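Local structure of Epf (Streptococcus pyogenes, 4ES8) at residues A[112-125]-A[202-215]. The protein is a cell-surface adhesin that binds to cells through an N-terminal domain containing a carbohydrate-binding module. Sequence-based numbering, arbitrary orientation. Where two conformers were deposited one is given.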
loop_
_atom_site.group_PDB
_atom_site.type_symbol
_atom_site.label_atom_id
_atom_site.label_comp_id
_atom_site.label_asym_id
_atom_site.label_seq_id
_atom_site.Cartn_x
_atom_site.Cartn_y
_atom_site.Cartn_z
ATOM N N HIS A 112 -6.761 -0.299 3.580
ATOM C CA HIS A 112 -6.612 0.954 2.854
ATOM C C HIS A 112 -6.239 0.593 1.410
ATOM O O HIS A 112 -5.785 -0.534 1.152
ATOM C CB HIS A 112 -5.536 1.830 3.515
ATOM C CG HIS A 112 -6.056 2.807 4.536
ATOM N ND1 HIS A 112 -5.485 4.065 4.668
ATOM C CD2 HIS A 112 -7.047 2.676 5.455
ATOM C CE1 HIS A 112 -6.126 4.658 5.665
ATOM N NE2 HIS A 112 -7.067 3.853 6.190
ATOM N N ASP A 113 -6.445 1.534 0.485
ATOM C CA ASP A 113 -6.142 1.379 -0.932
ATOM C C ASP A 113 -4.859 2.114 -1.255
ATOM O O ASP A 113 -4.664 3.249 -0.774
ATOM C CB ASP A 113 -7.300 1.924 -1.769
ATOM C CG ASP A 113 -8.566 1.107 -1.619
ATOM O OD1 ASP A 113 -8.476 -0.113 -1.630
ATOM O OD2 ASP A 113 -9.632 1.700 -1.425
ATOM N N TYR A 114 -3.984 1.481 -2.070
ATOM C CA TYR A 114 -2.695 2.070 -2.412
ATOM C C TYR A 114 -2.471 2.058 -3.908
ATOM O O TYR A 114 -3.056 1.233 -4.631
ATOM C CB TYR A 114 -1.555 1.328 -1.696
ATOM C CG TYR A 114 -1.630 1.508 -0.194
ATOM C CD1 TYR A 114 -1.059 2.620 0.421
ATOM C CD2 TYR A 114 -2.346 0.613 0.605
ATOM C CE1 TYR A 114 -1.169 2.823 1.800
ATOM C CE2 TYR A 114 -2.470 0.810 1.984
ATOM C CZ TYR A 114 -1.887 1.918 2.573
ATOM O OH TYR A 114 -2.017 2.102 3.933
ATOM N N LYS A 115 -1.637 3.000 -4.362
ATOM C CA LYS A 115 -1.268 3.144 -5.766
ATOM C C LYS A 115 0.243 3.147 -5.877
ATOM O O LYS A 115 0.882 4.074 -5.373
ATOM C CB LYS A 115 -1.853 4.439 -6.364
ATOM C CG LYS A 115 -1.406 4.722 -7.806
ATOM C CD LYS A 115 -1.755 6.151 -8.245
ATOM C CE LYS A 115 -1.477 6.359 -9.721
ATOM N NZ LYS A 115 -1.820 7.736 -10.173
ATOM N N ILE A 116 0.797 2.122 -6.517
ATOM C CA ILE A 116 2.230 2.011 -6.774
ATOM C C ILE A 116 2.480 2.483 -8.189
ATOM O O ILE A 116 1.729 2.120 -9.113
ATOM C CB ILE A 116 2.695 0.543 -6.613
ATOM C CG1 ILE A 116 2.649 0.054 -5.173
ATOM C CG2 ILE A 116 4.084 0.313 -7.245
ATOM C CD1 ILE A 116 2.893 -1.487 -5.053
ATOM N N THR A 117 3.558 3.266 -8.384
ATOM C CA THR A 117 3.972 3.681 -9.720
ATOM C C THR A 117 5.452 3.432 -9.836
ATOM O O THR A 117 6.178 3.540 -8.850
ATOM C CB THR A 117 3.621 5.148 -10.003
ATOM O OG1 THR A 117 4.194 5.995 -9.001
ATOM C CG2 THR A 117 2.108 5.385 -10.071
ATOM N N PHE A 118 5.913 3.079 -11.035
ATOM C CA PHE A 118 7.343 2.900 -11.288
ATOM C C PHE A 118 7.566 2.902 -12.761
ATOM O O PHE A 118 6.597 2.898 -13.519
ATOM C CB PHE A 118 7.907 1.607 -10.650
ATOM C CG PHE A 118 7.258 0.322 -11.124
ATOM C CD1 PHE A 118 6.055 -0.105 -10.585
ATOM C CD2 PHE A 118 7.852 -0.452 -12.117
ATOM C CE1 PHE A 118 5.458 -1.296 -11.031
ATOM C CE2 PHE A 118 7.239 -1.623 -12.584
ATOM C CZ PHE A 118 6.051 -2.045 -12.033
ATOM N N GLU A 119 8.835 2.882 -13.168
ATOM C CA GLU A 119 9.145 2.787 -14.583
ATOM C C GLU A 119 9.691 1.410 -14.873
ATOM O O GLU A 119 10.638 0.971 -14.211
ATOM C CB GLU A 119 10.187 3.844 -14.994
ATOM C CG GLU A 119 9.711 5.272 -14.793
ATOM C CD GLU A 119 10.724 6.285 -15.277
ATOM O OE1 GLU A 119 11.063 6.264 -16.483
ATOM O OE2 GLU A 119 11.139 7.133 -14.458
ATOM N N GLN A 120 9.123 0.743 -15.863
ATOM C CA GLN A 120 9.687 -0.488 -16.380
ATOM C C GLN A 120 10.766 -0.049 -17.352
ATOM O O GLN A 120 10.446 0.558 -18.395
ATOM C CB GLN A 120 8.622 -1.356 -17.066
ATOM C CG GLN A 120 9.202 -2.551 -17.817
ATOM C CD GLN A 120 9.872 -3.471 -16.826
ATOM O OE1 GLN A 120 9.214 -4.024 -15.944
ATOM N NE2 GLN A 120 11.209 -3.551 -16.895
ATOM N N GLY A 121 12.020 -0.260 -16.976
ATOM C CA GLY A 121 13.162 0.045 -17.833
ATOM C C GLY A 121 13.377 -1.083 -18.831
ATOM O O GLY A 121 12.466 -1.889 -19.104
ATOM N N GLN A 122 14.595 -1.155 -19.385
ATOM C CA GLN A 122 14.938 -2.138 -20.412
ATOM C C GLN A 122 14.537 -3.550 -20.028
ATOM O O GLN A 122 14.683 -3.946 -18.874
ATOM C CB GLN A 122 16.457 -2.114 -20.711
ATOM C CG GLN A 122 17.327 -2.577 -19.538
ATOM C CD GLN A 122 18.748 -2.222 -19.814
ATOM O OE1 GLN A 122 19.445 -2.897 -20.584
ATOM N NE2 GLN A 122 19.181 -1.103 -19.242
ATOM N N ILE A 123 14.009 -4.283 -21.001
ATOM C CA ILE A 123 13.711 -5.699 -20.879
ATOM C C ILE A 123 14.432 -6.377 -22.021
ATOM O O ILE A 123 14.013 -6.244 -23.188
ATOM C CB ILE A 123 12.207 -6.076 -20.883
ATOM C CG1 ILE A 123 11.433 -5.342 -19.761
ATOM C CG2 ILE A 123 12.068 -7.626 -20.737
ATOM C CD1 ILE A 123 9.883 -5.421 -19.966
ATOM N N ALA A 124 15.474 -7.147 -21.711
ATOM C CA ALA A 124 16.190 -7.854 -22.784
ATOM C C ALA A 124 15.286 -8.845 -23.526
ATOM O O ALA A 124 14.343 -9.402 -22.946
ATOM C CB ALA A 124 17.364 -8.628 -22.193
ATOM N N SER A 125 15.594 -9.098 -24.810
ATOM C CA SER A 125 14.896 -10.130 -25.544
ATOM C C SER A 125 15.106 -11.468 -24.799
ATOM O O SER A 125 16.244 -11.788 -24.406
ATOM C CB SER A 125 15.442 -10.195 -26.964
ATOM O OG SER A 125 14.770 -11.203 -27.688
ATOM N N LEU A 202 21.664 -10.855 -20.482
ATOM C CA LEU A 202 20.301 -10.347 -20.656
ATOM C C LEU A 202 19.942 -9.510 -19.438
ATOM O O LEU A 202 19.838 -10.062 -18.334
ATOM C CB LEU A 202 19.291 -11.497 -20.834
ATOM C CG LEU A 202 19.562 -12.496 -21.967
ATOM C CD1 LEU A 202 18.406 -13.483 -22.078
ATOM C CD2 LEU A 202 19.790 -11.783 -23.347
ATOM N N ASP A 203 19.722 -8.191 -19.632
ATOM C CA ASP A 203 19.423 -7.300 -18.522
ATOM C C ASP A 203 17.984 -6.824 -18.459
ATOM O O ASP A 203 17.360 -6.594 -19.479
ATOM C CB ASP A 203 20.311 -6.047 -18.579
ATOM C CG ASP A 203 21.796 -6.311 -18.484
ATOM O OD1 ASP A 203 22.175 -7.456 -18.148
ATOM O OD2 ASP A 203 22.577 -5.371 -18.745
ATOM N N VAL A 204 17.477 -6.633 -17.235
ATOM C CA VAL A 204 16.128 -6.094 -16.999
ATOM C C VAL A 204 16.256 -5.092 -15.864
ATOM O O VAL A 204 16.920 -5.399 -14.868
ATOM C CB VAL A 204 15.042 -7.183 -16.756
ATOM C CG1 VAL A 204 15.394 -8.117 -15.577
ATOM C CG2 VAL A 204 13.657 -6.542 -16.571
ATOM N N GLU A 205 15.651 -3.907 -16.011
ATOM C CA GLU A 205 15.770 -2.841 -15.019
ATOM C C GLU A 205 14.413 -2.262 -14.649
ATOM O O GLU A 205 13.555 -2.102 -15.522
ATOM C CB GLU A 205 16.673 -1.724 -15.587
ATOM C CG GLU A 205 16.911 -0.547 -14.658
ATOM C CD GLU A 205 17.626 0.588 -15.355
ATOM O OE1 GLU A 205 16.964 1.312 -16.133
ATOM O OE2 GLU A 205 18.849 0.751 -15.130
ATOM N N PHE A 206 14.254 -1.908 -13.363
ATOM C CA PHE A 206 13.065 -1.267 -12.822
ATOM C C PHE A 206 13.504 -0.035 -12.072
ATOM O O PHE A 206 14.551 -0.085 -11.414
ATOM C CB PHE A 206 12.317 -2.209 -11.859
ATOM C CG PHE A 206 12.214 -3.629 -12.355
ATOM C CD1 PHE A 206 11.141 -4.028 -13.151
ATOM C CD2 PHE A 206 13.186 -4.576 -12.011
ATOM C CE1 PHE A 206 11.029 -5.357 -13.581
ATOM C CE2 PHE A 206 13.066 -5.913 -12.430
ATOM C CZ PHE A 206 11.981 -6.296 -13.207
ATOM N N LYS A 207 12.764 1.066 -12.153
ATOM C CA LYS A 207 13.265 2.244 -11.440
ATOM C C LYS A 207 12.186 3.213 -11.019
ATOM O O LYS A 207 11.039 3.105 -11.459
ATOM C CB LYS A 207 14.288 3.005 -12.320
ATOM C CG LYS A 207 13.740 3.463 -13.659
ATOM C CD LYS A 207 14.868 4.046 -14.536
ATOM C CE LYS A 207 14.367 4.287 -15.935
ATOM N NZ LYS A 207 15.325 5.099 -16.738
ATOM N N ASN A 208 12.567 4.153 -10.141
ATOM C CA ASN A 208 11.733 5.291 -9.688
ATOM C C ASN A 208 10.393 4.804 -9.116
ATOM O O ASN A 208 9.303 5.151 -9.595
ATOM C CB ASN A 208 11.557 6.286 -10.832
ATOM C CG ASN A 208 12.890 6.916 -11.193
ATOM O OD1 ASN A 208 13.768 7.139 -10.331
ATOM N ND2 ASN A 208 13.066 7.238 -12.456
ATOM N N LEU A 209 10.530 4.006 -8.060
ATOM C CA LEU A 209 9.407 3.373 -7.374
ATOM C C LEU A 209 8.760 4.335 -6.382
ATOM O O LEU A 209 9.457 5.024 -5.626
ATOM C CB LEU A 209 9.890 2.097 -6.674
ATOM C CG LEU A 209 10.679 1.140 -7.594
ATOM C CD1 LEU A 209 12.051 0.815 -7.037
ATOM C CD2 LEU A 209 9.910 -0.096 -7.909
ATOM N N LYS A 210 7.429 4.397 -6.396
ATOM C CA LYS A 210 6.651 5.256 -5.485
ATOM C C LYS A 210 5.404 4.513 -5.065
ATOM O O LYS A 210 4.915 3.679 -5.829
ATOM C CB LYS A 210 6.235 6.588 -6.160
ATOM C CG LYS A 210 7.363 7.587 -6.436
ATOM C CD LYS A 210 6.818 8.797 -7.228
ATOM C CE LYS A 210 7.957 9.553 -7.871
ATOM N NZ LYS A 210 7.513 10.870 -8.401
ATOM N N ILE A 211 4.856 4.832 -3.876
ATOM C CA ILE A 211 3.570 4.276 -3.454
ATOM C C ILE A 211 2.867 5.327 -2.619
ATOM O O ILE A 211 3.491 5.926 -1.741
ATOM C CB ILE A 211 3.645 2.907 -2.738
ATOM C CG1 ILE A 211 2.240 2.374 -2.376
ATOM C CG2 ILE A 211 4.580 2.943 -1.505
ATOM C CD1 ILE A 211 2.240 0.988 -1.666
ATOM N N ILE A 212 1.569 5.526 -2.845
ATOM C CA ILE A 212 0.794 6.477 -2.046
ATOM C C ILE A 212 -0.510 5.851 -1.640
ATOM O O ILE A 212 -1.021 4.953 -2.332
ATOM C CB ILE A 212 0.526 7.811 -2.792
ATOM C CG1 ILE A 212 -0.195 7.592 -4.148
ATOM C CG2 ILE A 212 1.854 8.588 -2.964
ATOM C CD1 ILE A 212 -0.936 8.853 -4.663
ATOM N N ASP A 213 -1.042 6.315 -0.515
ATOM C CA ASP A 213 -2.358 5.905 -0.058
ATOM C C ASP A 213 -3.397 6.642 -0.911
ATOM O O ASP A 213 -3.288 7.857 -1.081
ATOM C CB ASP A 213 -2.479 6.248 1.430
ATOM C CG ASP A 213 -3.695 5.647 2.104
ATOM O OD1 ASP A 213 -4.775 5.680 1.508
ATOM O OD2 ASP A 213 -3.552 5.137 3.230
ATOM N N VAL A 214 -4.372 5.905 -1.487
ATOM C CA VAL A 214 -5.421 6.538 -2.315
ATOM C C VAL A 214 -6.814 6.181 -1.776
ATOM O O VAL A 214 -7.813 6.270 -2.501
ATOM C CB VAL A 214 -5.283 6.154 -3.806
ATOM C CG1 VAL A 214 -4.033 6.780 -4.404
ATOM C CG2 VAL A 214 -5.298 4.636 -3.998
ATOM N N THR A 215 -6.887 5.836 -0.484
ATOM C CA THR A 215 -8.142 5.470 0.149
ATOM C C THR A 215 -9.171 6.602 0.078
ATOM O O THR A 215 -8.876 7.730 0.443
ATOM C CB THR A 215 -7.866 5.133 1.609
ATOM O OG1 THR A 215 -6.862 4.107 1.667
ATOM C CG2 THR A 215 -9.095 4.685 2.341
HETATM O O HOH W 1 -1.374 4.576 4.703
HETATM O O HOH W 2 6.818 6.396 -9.762
HETATM O O HOH W 3 18.212 -5.188 -21.676
HETATM O O HOH W 4 16.623 0.751 -18.700
HETATM O O HOH W 5 22.162 -3.540 -20.706
#
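His112 and Asp213 pair where strands 113-123 and 202-213, which run antiparallel, reach the interdomain end of their sheet. The imidazole ND1 donates to Asp213 OD2 at 2.6 Å in a nearly straight bond (177°), lying in the ring plane and taking the syn lone pair, while ring and carboxylate planes stand 79° apart. With CG of Asp213 anti to its backbone N (chi1 -169°), the carboxylate reaches across to the histidine. Its other oxygen, OD1, accepts from Thr215 N, closing an Asx turn, and also from Thr215 OG1; together these hold the carboxylate's rotation. Thr215 OG1 also receives Asp113 N at 2.9 Å, and its CG2 methyl sits over the His112 ring centre in a CH-pi contact, 4.2 Å from the centroid. A water joins Asp213 OD2 to Tyr114 OH, which is also bonded to Ile109 N. On the face carrying Tyr114, Ile211 CD1 packs against Ile116 CG1 at 3.7 Å and touches Tyr114 CB; further along, Leu209 CD2 meets Phe118 CB.

A beta bulge intervenes at Asn208, whose positive phi accompanies the shift in register; its ND2 donates to Glu119 OE2 at 2.8 Å, coming from above the carboxylate plane. Between this bulge and a second one, which falls between Gln120 and Ile123, the Gln120 chain, bent at chi2, brings OE1 to the Phe206 ring edge, 3.3 Å from CE1, and that oxygen also bonds Tyr131 OH. Ile116, Phe118, Val204 and Leu209 face strand 186-194 of the opposing sheet: two antiparallel sheets packed face to face, a beta-sandwich consistent with the carbohydrate-binding module of this adhesin.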